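Local coordinates for protein putative L-alanine-DL-glutamate epimerase (Burkholderia xenovorans, PDB 3GO2) that probably acts as a racemase or epimerase of the mandelate racemase/muconate lactonizing enzyme family, binding magnesium in a barrel active site, at residues Val121-Cys126 against Thr344-Leu349; Val315-Phe320 against Arg340-Asp345. All coordinates share one frame; numbering follows the deposited sequence.

Contact 1. Residues Val121-Cys126 against Thr344-Leu349; sequences VYWSHC and TDIDRL
Tyr122 O accepts a hydrogen bond from Thr344 N, and Ser124 N donates one to Thr344 O at 2.8 Å, so Trp123 and Thr344 form a parallel beta bridge. The bridge joins strand 118-123 to strand 342-344, an outermost strand of a small mixed sheet in this enolase-superfamily fold. Further along, side chains carry the contact. On one side of the sheet lies the Trp123 indole. Ile346 CB sits over the centre of its five-membered ring, a CH-pi contact 3.5 Å from the centroid. Cys126 SG lies over the opposite face, offset toward the rim. The indole edge is used too: NE1 donates to Asp347 OD2 at 3.1 Å. That oxygen lies almost in the indole plane, but NE1 meets it from above the carboxylate plane. Two waters add bonds to the same oxygen. One also donates to Ser124 O and accepts from Asp347 N; the other also donates to His125 O. The Asp347 carboxylate is thus tied directly to the indole and, through water, to the backbone oxygens of Ser124 and His125. Its OD1 forms a salt bridge with Arg130. His125 binds fumarate and 2-oxoglutarate in another structure of this protein, although neither ligand is bound here. Its ring stacks with that of Trp129. Within the other segment, Arg348 NH2 donates to the backbone oxygen Asp345 O at 2.8 Å, a bond that spans the turn from Asp345 to Arg348. Asp345 meets the imidazole at its edge: His125 ND1 donates to the syn lone pair of Asp345 OD1 at 2.7 Å, with the ring and carboxylate planes 66° apart.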
ATOM      1  N   VAL A 121     -19.605   1.038 -34.591  1.00 16.92           N
ATOM      2  CA  VAL A 121     -20.442   0.271 -33.700  1.00 16.06           C
ATOM      3  C   VAL A 121     -20.084  -1.201 -33.690  1.00 15.87           C
ATOM      4  O   VAL A 121     -19.308  -1.695 -34.516  1.00 15.51           O
ATOM      5  CB  VAL A 121     -21.961   0.441 -33.999  1.00 16.80           C
ATOM      6  CG1 VAL A 121     -22.362   1.891 -33.845  1.00 15.98           C
ATOM      7  CG2 VAL A 121     -22.337  -0.102 -35.379  1.00 16.20           C
ATOM      8  N   TYR A 122     -20.632  -1.889 -32.701  1.00 14.73           N
ATOM      9  CA  TYR A 122     -20.739  -3.343 -32.743  1.00 14.71           C
ATOM     10  C   TYR A 122     -22.209  -3.723 -32.671  1.00 14.85           C
ATOM     11  O   TYR A 122     -23.008  -3.040 -32.021  1.00 14.15           O
ATOM     12  CB  TYR A 122     -19.912  -4.018 -31.641  1.00 14.05           C
ATOM     13  CG  TYR A 122     -20.334  -3.853 -30.182  1.00 13.96           C
ATOM     14  CD1 TYR A 122     -21.250  -4.723 -29.592  1.00 15.10           C
ATOM     15  CD2 TYR A 122     -19.791  -2.847 -29.392  1.00 13.84           C
ATOM     16  CE1 TYR A 122     -21.620  -4.597 -28.266  1.00 12.89           C
ATOM     17  CE2 TYR A 122     -20.140  -2.731 -28.050  1.00 13.78           C
ATOM     18  CZ  TYR A 122     -21.039  -3.606 -27.492  1.00 13.56           C
ATOM     19  OH  TYR A 122     -21.392  -3.465 -26.160  1.00 15.19           O
ATOM     20  N   TRP A 123     -22.570  -4.774 -33.400  1.00 14.66           N
ATOM     21  CA  TRP A 123     -23.910  -5.311 -33.407  1.00 15.12           C
ATOM     22  C   TRP A 123     -24.038  -6.208 -32.176  1.00 15.28           C
ATOM     23  O   TRP A 123     -23.454  -7.310 -32.117  1.00 14.90           O
ATOM     24  CB  TRP A 123     -24.140  -6.084 -34.726  1.00 16.52           C
ATOM     25  CG  TRP A 123     -25.425  -6.834 -34.864  1.00 16.25           C
ATOM     26  CD1 TRP A 123     -26.344  -7.124 -33.891  1.00 17.46           C
ATOM     27  CD2 TRP A 123     -25.927  -7.433 -36.072  1.00 17.59           C
ATOM     28  NE1 TRP A 123     -27.371  -7.870 -34.416  1.00 18.01           N
ATOM     29  CE2 TRP A 123     -27.136  -8.077 -35.750  1.00 18.81           C
ATOM     30  CE3 TRP A 123     -25.460  -7.484 -37.389  1.00 20.34           C
ATOM     31  CZ2 TRP A 123     -27.911  -8.762 -36.714  1.00 20.63           C
ATOM     32  CZ3 TRP A 123     -26.225  -8.161 -38.341  1.00 20.52           C
ATOM     33  CH2 TRP A 123     -27.429  -8.783 -37.996  1.00 20.72           C
ATOM     34  N   SER A 124     -24.787  -5.707 -31.201  1.00 14.65           N
ATOM     35  CA  SER A 124     -24.910  -6.364 -29.898  1.00 14.95           C
ATOM     36  C   SER A 124     -26.017  -7.403 -29.855  1.00 15.85           C
ATOM     37  O   SER A 124     -26.863  -7.467 -30.756  1.00 16.36           O
ATOM     38  CB  SER A 124     -25.095  -5.292 -28.831  1.00 15.51           C
ATOM     39  OG  SER A 124     -24.821  -5.790 -27.529  1.00 14.36           O
ATOM     40  N   HIS A 125     -26.029  -8.225 -28.810  1.00 15.65           N
ATOM     41  CA  HIS A 125     -27.033  -9.300 -28.684  1.00 16.27           C
ATOM     42  C   HIS A 125     -27.186 -10.090 -29.982  1.00 16.26           C
ATOM     43  O   HIS A 125     -28.312 -10.319 -30.498  1.00 16.07           O
ATOM     44  CB  HIS A 125     -28.352  -8.723 -28.220  1.00 15.95           C
ATOM     45  CG  HIS A 125     -28.210  -7.964 -26.936  1.00 16.46           C
ATOM     46  ND1 HIS A 125     -28.068  -6.595 -26.900  1.00 16.92           N
ATOM     47  CD2 HIS A 125     -28.071  -8.396 -25.658  1.00 19.32           C
ATOM     48  CE1 HIS A 125     -27.889  -6.211 -25.646  1.00 18.30           C
ATOM     49  NE2 HIS A 125     -27.891  -7.281 -24.874  1.00 18.40           N
ATOM     50  N   CYS A 126     -26.028 -10.524 -30.462  1.00 16.84           N
ATOM     51  CA  CYS A 126     -25.866 -11.153 -31.771  1.00 16.79           C
ATOM     52  C   CYS A 126     -25.129 -12.465 -31.600  1.00 16.96           C
ATOM     53  O   CYS A 126     -23.897 -12.470 -31.522  1.00 18.68           O
ATOM     54  CB  CYS A 126     -25.050 -10.231 -32.665  1.00 16.73           C
ATOM     55  SG  CYS A 126     -24.778 -10.919 -34.348  1.00 19.15           S
ATOM     56  N   THR A 344     -24.767  -1.151 -30.316  1.00 13.75           N
ATOM     57  CA  THR A 344     -26.137  -0.933 -30.787  1.00 14.00           C
ATOM     58  C   THR A 344     -26.761  -2.284 -31.118  1.00 14.06           C
ATOM     59  O   THR A 344     -26.046  -3.216 -31.465  1.00 14.15           O
ATOM     60  CB  THR A 344     -26.178   0.030 -32.005  1.00 14.16           C
ATOM     61  OG1 THR A 344     -27.492   0.548 -32.160  1.00 16.54           O
ATOM     62  CG2 THR A 344     -25.740  -0.674 -33.291  1.00 13.61           C
ATOM     63  N   ASP A 345     -28.076  -2.378 -31.009  1.00 15.04           N
ATOM     64  CA  ASP A 345     -28.797  -3.587 -31.448  1.00 15.99           C
ATOM     65  C   ASP A 345     -29.235  -3.340 -32.871  1.00 16.80           C
ATOM     66  O   ASP A 345     -29.901  -2.338 -33.180  1.00 16.66           O
ATOM     67  CB  ASP A 345     -30.008  -3.860 -30.550  1.00 16.29           C
ATOM     68  CG  ASP A 345     -29.617  -4.404 -29.184  1.00 17.68           C
ATOM     69  OD1 ASP A 345     -28.569  -5.082 -29.067  1.00 19.18           O
ATOM     70  OD2 ASP A 345     -30.386  -4.198 -28.217  1.00 19.75           O
ATOM     71  N   ILE A 346     -28.863  -4.248 -33.758  1.00 16.33           N
ATOM     72  CA  ILE A 346     -29.247  -4.131 -35.158  1.00 16.72           C
ATOM     73  C   ILE A 346     -30.578  -4.867 -35.407  1.00 17.46           C
ATOM     74  O   ILE A 346     -31.314  -4.523 -36.348  1.00 17.45           O
ATOM     75  CB  ILE A 346     -28.082  -4.605 -36.070  1.00 17.09           C
ATOM     76  CG1 ILE A 346     -26.908  -3.613 -36.011  1.00 16.41           C
ATOM     77  CG2 ILE A 346     -28.534  -4.785 -37.506  1.00 18.07           C
ATOM     78  CD1 ILE A 346     -27.255  -2.156 -36.354  1.00 14.46           C
ATOM     79  N   ASP A 347     -30.885  -5.854 -34.565  1.00 17.98           N
ATOM     80  CA  ASP A 347     -32.202  -6.508 -34.556  1.00 18.75           C
ATOM     81  C   ASP A 347     -33.221  -5.546 -33.940  1.00 18.81           C
ATOM     82  O   ASP A 347     -33.083  -5.141 -32.773  1.00 19.75           O
ATOM     83  CB  ASP A 347     -32.177  -7.820 -33.781  1.00 18.80           C
ATOM     84  CG  ASP A 347     -31.204  -8.840 -34.367  1.00 21.11           C
ATOM     85  OD1 ASP A 347     -31.486  -9.353 -35.477  1.00 23.80           O
ATOM     86  OD2 ASP A 347     -30.162  -9.114 -33.706  1.00 22.65           O
ATOM     87  N   ARG A 348     -34.239  -5.181 -34.733  1.00 18.61           N
ATOM     88  CA  ARG A 348     -35.251  -4.227 -34.281  1.00 18.90           C
ATOM     89  C   ARG A 348     -36.638  -4.835 -34.332  1.00 18.89           C
ATOM     90  O   ARG A 348     -36.939  -5.709 -35.157  1.00 19.30           O
ATOM     91  CB  ARG A 348     -35.258  -2.939 -35.110  1.00 19.30           C
ATOM     92  CG  ARG A 348     -33.917  -2.229 -35.331  1.00 18.47           C
ATOM     93  CD  ARG A 348     -33.119  -2.024 -34.059  1.00 16.95           C
ATOM     94  NE  ARG A 348     -33.799  -1.202 -33.072  1.00 18.20           N
ATOM     95  CZ  ARG A 348     -33.206  -0.738 -31.965  1.00 19.06           C
ATOM     96  NH1 ARG A 348     -33.866  -0.002 -31.096  1.00 19.53           N
ATOM     97  NH2 ARG A 348     -31.930  -1.013 -31.726  1.00 18.89           N
ATOM     98  N   LEU A 349     -37.484  -4.348 -33.446  1.00 18.66           N
ATOM     99  CA  LEU A 349     -38.900  -4.682 -33.463  1.00 18.39           C
ATOM    100  C   LEU A 349     -39.566  -4.226 -34.762  1.00 18.56           C
ATOM    101  O   LEU A 349     -39.216  -3.206 -35.352  1.00 18.03           O
ATOM    102  CB  LEU A 349     -39.618  -3.987 -32.315  1.00 18.81           C
ATOM    103  CG  LEU A 349     -39.141  -4.293 -30.900  1.00 18.15           C
ATOM    104  CD1 LEU A 349     -39.808  -3.352 -29.903  1.00 17.78           C
ATOM    105  CD2 LEU A 349     -39.392  -5.731 -30.512  1.00 19.65           C
TER
HETATM  106  O   HOH W   1     -29.290  -6.884 -32.048  1.00 19.06           O
HETATM  107  O   HOH W   2     -29.451 -11.516 -32.523  1.00 21.09           O

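Contact 2. Residues Val315-Phe320 against Arg340-Asp345; sequences VAPHNF and RIMETD
Asn319 and Glu343 form the tightly packed part of this contact, where segments 315-320 and 340-345 run the same way, their end-to-end directions 1° apart. Asn319 N donates to Glu343 OE1 at 2.8 Å, approaching from above the carboxylate plane. In return the Asn319 side chain reaches back: ND2 donates to Glu343 O at 3.0 Å, with that oxygen near the amide plane. CG anti to the backbone N (chi1 -176°) sets the amide on this course. Thr326 and Asn329 of helix 323-335 also bond the amide. The Glu343 chain is extended, and its CG comes 3.2 Å from Asn319 O, a buried carbonyl oxygen with no partner in the model. OE1 also lies at the edge of the His318 ring, 3.1 Å from CD2, with carboxylate and imidazole nearly coplanar. OE2 bonds Ser124 OG. Asp345 OD2 closes this end beside Phe320 CA.

The other end, also buried, is held more loosely. Its one hydrogen bond runs from Arg340 N to Val315 O. Ala316 CB lies 3.2 Å from Ile341 O, a buried oxygen with no partner in the model. The rest is mostly apolar: the Pro317 and Met342 side chains cross at about a right angle, CG to CG 3.9 Å. Arg340 leads away to a salt bridge with Glu227 of the second subunit. His318 bonds Asp292 through ND1 and touches Glu269, a magnesium ligand. Two segments running the same way and joined through helix 323-335 are consistent with the last beta-alpha-beta crossover of the modified TIM barrel of the enolase superfamily, beside the magnesium site.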
ATOM      1  N   VAL A 315     -13.836   4.577 -23.348  1.00 12.49           N
ATOM      2  CA  VAL A 315     -15.187   4.257 -22.855  1.00 12.55           C
ATOM      3  C   VAL A 315     -16.095   3.833 -23.986  1.00 12.88           C
ATOM      4  O   VAL A 315     -15.854   4.181 -25.155  1.00 13.53           O
ATOM      5  CB  VAL A 315     -15.815   5.458 -22.109  1.00 12.61           C
ATOM      6  CG1 VAL A 315     -14.940   5.885 -20.958  1.00 12.82           C
ATOM      7  CG2 VAL A 315     -16.034   6.645 -23.063  1.00 14.61           C
ATOM      8  N   ALA A 316     -17.123   3.065 -23.658  1.00 12.42           N
ATOM      9  CA  ALA A 316     -18.115   2.650 -24.651  1.00 12.62           C
ATOM     10  C   ALA A 316     -19.500   2.829 -24.044  1.00 13.28           C
ATOM     11  O   ALA A 316     -19.738   2.392 -22.933  1.00 13.34           O
ATOM     12  CB  ALA A 316     -17.918   1.189 -25.051  1.00 12.51           C
ATOM     13  N   PRO A 317     -20.430   3.444 -24.789  1.00 13.37           N
ATOM     14  CA  PRO A 317     -21.797   3.509 -24.249  1.00 14.16           C
ATOM     15  C   PRO A 317     -22.504   2.174 -24.176  1.00 13.86           C
ATOM     16  O   PRO A 317     -22.263   1.280 -25.010  1.00 14.21           O
ATOM     17  CB  PRO A 317     -22.545   4.393 -25.258  1.00 14.36           C
ATOM     18  CG  PRO A 317     -21.577   4.870 -26.181  1.00 16.42           C
ATOM     19  CD  PRO A 317     -20.277   4.222 -26.024  1.00 14.27           C
ATOM     20  N   HIS A 318     -23.355   2.040 -23.155  1.00 13.43           N
ATOM     21  CA  HIS A 318     -24.276   0.930 -23.022  1.00 13.68           C
ATOM     22  C   HIS A 318     -25.552   1.331 -23.768  1.00 13.72           C
ATOM     23  O   HIS A 318     -26.219   2.318 -23.430  1.00 14.47           O
ATOM     24  CB  HIS A 318     -24.554   0.694 -21.553  1.00 13.72           C
ATOM     25  CG  HIS A 318     -25.305  -0.554 -21.267  1.00 13.93           C
ATOM     26  ND1 HIS A 318     -26.023  -0.720 -20.106  1.00 15.82           N
ATOM     27  CD2 HIS A 318     -25.399  -1.726 -21.946  1.00 14.78           C
ATOM     28  CE1 HIS A 318     -26.524  -1.939 -20.078  1.00 16.99           C
ATOM     29  NE2 HIS A 318     -26.178  -2.566 -21.187  1.00 16.56           N
ATOM     30  N   ASN A 319     -25.894   0.575 -24.801  1.00 14.32           N
ATOM     31  CA  ASN A 319     -26.972   0.989 -25.682  1.00 13.95           C
ATOM     32  C   ASN A 319     -27.679  -0.215 -26.252  1.00 14.94           C
ATOM     33  O   ASN A 319     -27.189  -0.812 -27.202  1.00 14.30           O
ATOM     34  CB  ASN A 319     -26.395   1.837 -26.814  1.00 14.31           C
ATOM     35  CG  ASN A 319     -27.459   2.394 -27.719  1.00 14.67           C
ATOM     36  OD1 ASN A 319     -28.402   3.012 -27.251  1.00 16.51           O
ATOM     37  ND2 ASN A 319     -27.326   2.156 -29.018  1.00 13.33           N
ATOM     38  N   PHE A 320     -28.820  -0.565 -25.668  1.00 15.38           N
ATOM     39  CA  PHE A 320     -29.551  -1.768 -26.071  1.00 15.81           C
ATOM     40  C   PHE A 320     -31.071  -1.605 -25.914  1.00 15.65           C
ATOM     41  O   PHE A 320     -31.808  -2.553 -25.630  1.00 15.72           O
ATOM     42  CB  PHE A 320     -28.991  -3.007 -25.350  1.00 16.35           C
ATOM     43  CG  PHE A 320     -29.406  -3.147 -23.919  1.00 17.36           C
ATOM     44  CD1 PHE A 320     -30.251  -4.197 -23.526  1.00 19.80           C
ATOM     45  CD2 PHE A 320     -28.975  -2.249 -22.956  1.00 19.23           C
ATOM     46  CE1 PHE A 320     -30.628  -4.329 -22.190  1.00 21.26           C
ATOM     47  CE2 PHE A 320     -29.371  -2.386 -21.633  1.00 21.30           C
ATOM     48  CZ  PHE A 320     -30.194  -3.403 -21.260  1.00 21.63           C
ATOM     49  N   ARG A 340     -14.023   4.022 -27.217  1.00 12.81           N
ATOM     50  CA  ARG A 340     -13.592   2.707 -27.689  1.00 12.38           C
ATOM     51  C   ARG A 340     -14.350   2.243 -28.930  1.00 12.98           C
ATOM     52  O   ARG A 340     -13.739   1.805 -29.935  1.00 13.84           O
ATOM     53  CB  ARG A 340     -13.768   1.620 -26.593  1.00 12.24           C
ATOM     54  CG  ARG A 340     -13.262   0.240 -27.051  1.00 12.16           C
ATOM     55  CD  ARG A 340     -11.773   0.291 -27.272  1.00 12.81           C
ATOM     56  NE  ARG A 340     -11.192  -0.902 -27.864  1.00 14.62           N
ATOM     57  CZ  ARG A 340     -11.036  -1.110 -29.173  1.00 13.48           C
ATOM     58  NH1 ARG A 340     -11.502  -0.246 -30.070  1.00 12.81           N
ATOM     59  NH2 ARG A 340     -10.439  -2.210 -29.590  1.00 16.50           N
ATOM     60  N   ILE A 341     -15.673   2.305 -28.818  1.00 13.38           N
ATOM     61  CA  ILE A 341     -16.646   1.759 -29.781  1.00 13.19           C
ATOM     62  C   ILE A 341     -18.030   2.055 -29.200  1.00 14.29           C
ATOM     63  O   ILE A 341     -18.122   2.399 -28.022  1.00 14.93           O
ATOM     64  CB  ILE A 341     -16.461   0.240 -29.965  1.00 13.43           C
ATOM     65  CG1 ILE A 341     -17.221  -0.275 -31.179  1.00 13.64           C
ATOM     66  CG2 ILE A 341     -16.894  -0.545 -28.725  1.00 13.09           C
ATOM     67  CD1 ILE A 341     -16.705  -1.650 -31.645  1.00 13.88           C
ATOM     68  N   MET A 342     -19.097   1.938 -30.002  1.00 14.45           N
ATOM     69  CA  MET A 342     -20.476   2.118 -29.508  1.00 15.08           C
ATOM     70  C   MET A 342     -21.327   0.867 -29.747  1.00 15.16           C
ATOM     71  O   MET A 342     -21.377   0.316 -30.840  1.00 15.67           O
ATOM     72  CB  MET A 342     -21.179   3.352 -30.118  1.00 15.47           C
ATOM     73  CG  MET A 342     -22.673   3.523 -29.698  1.00 15.29           C
ATOM     74  SD  MET A 342     -23.277   5.190 -30.129  1.00 10.00           S
ATOM     75  CE  MET A 342     -25.050   4.750 -30.289  1.00 15.24           C
ATOM     76  N   GLU A 343     -21.980   0.414 -28.691  1.00 15.24           N
ATOM     77  CA  GLU A 343     -22.944  -0.669 -28.778  1.00 13.84           C
ATOM     78  C   GLU A 343     -24.200  -0.255 -29.517  1.00 14.34           C
ATOM     79  O   GLU A 343     -24.692   0.826 -29.323  1.00 14.07           O
ATOM     80  CB  GLU A 343     -23.365  -1.069 -27.349  1.00 14.27           C
ATOM     81  CG  GLU A 343     -24.294  -2.282 -27.307  1.00 13.25           C
ATOM     82  CD  GLU A 343     -24.666  -2.699 -25.901  1.00 15.49           C
ATOM     83  OE1 GLU A 343     -24.550  -1.862 -24.973  1.00 15.67           O
ATOM     84  OE2 GLU A 343     -25.073  -3.872 -25.736  1.00 17.02           O
ATOM     85  N   THR A 344     -24.767  -1.151 -30.316  1.00 13.75           N
ATOM     86  CA  THR A 344     -26.137  -0.933 -30.787  1.00 14.00           C
ATOM     87  C   THR A 344     -26.761  -2.284 -31.118  1.00 14.06           C
ATOM     88  O   THR A 344     -26.046  -3.216 -31.465  1.00 14.15           O
ATOM     89  CB  THR A 344     -26.178   0.030 -32.005  1.00 14.16           C
ATOM     90  OG1 THR A 344     -27.492   0.548 -32.160  1.00 16.54           O
ATOM     91  CG2 THR A 344     -25.740  -0.674 -33.291  1.00 13.61           C
ATOM     92  N   ASP A 345     -28.076  -2.378 -31.009  1.00 15.04           N
ATOM     93  CA  ASP A 345     -28.797  -3.587 -31.448  1.00 15.99           C
ATOM     94  C   ASP A 345     -29.235  -3.340 -32.871  1.00 16.80           C
ATOM     95  O   ASP A 345     -29.901  -2.338 -33.180  1.00 16.66           O
ATOM     96  CB  ASP A 345     -30.008  -3.860 -30.550  1.00 16.29           C
ATOM     97  CG  ASP A 345     -29.617  -4.404 -29.184  1.00 17.68           C
ATOM     98  OD1 ASP A 345     -28.569  -5.082 -29.067  1.00 19.18           O
ATOM     99  OD2 ASP A 345     -30.386  -4.198 -28.217  1.00 19.75           O
TER

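How the contacts relate
From the N terminus, the chain first lays down the segment 121-126, then builds most of the barrel before returning at 344-349. Contact 1 therefore closes a loop of more than two hundred residues. Contact 2 closes a much shorter one, the crossover through helix 323-335, and this lies within the larger span. Both end on the same part of the chain and share Thr344 and Asp345. Strand 342-344 lies between strand 118-123, its neighbour in the small sheet, and the segment that ends strand 314-317 and continues into the loop after it. Direct bonds join the contacts: Ser124 OG lies 2.6 Å from Glu343 OE2, and Tyr122 N 3.0 Å from Met342 O.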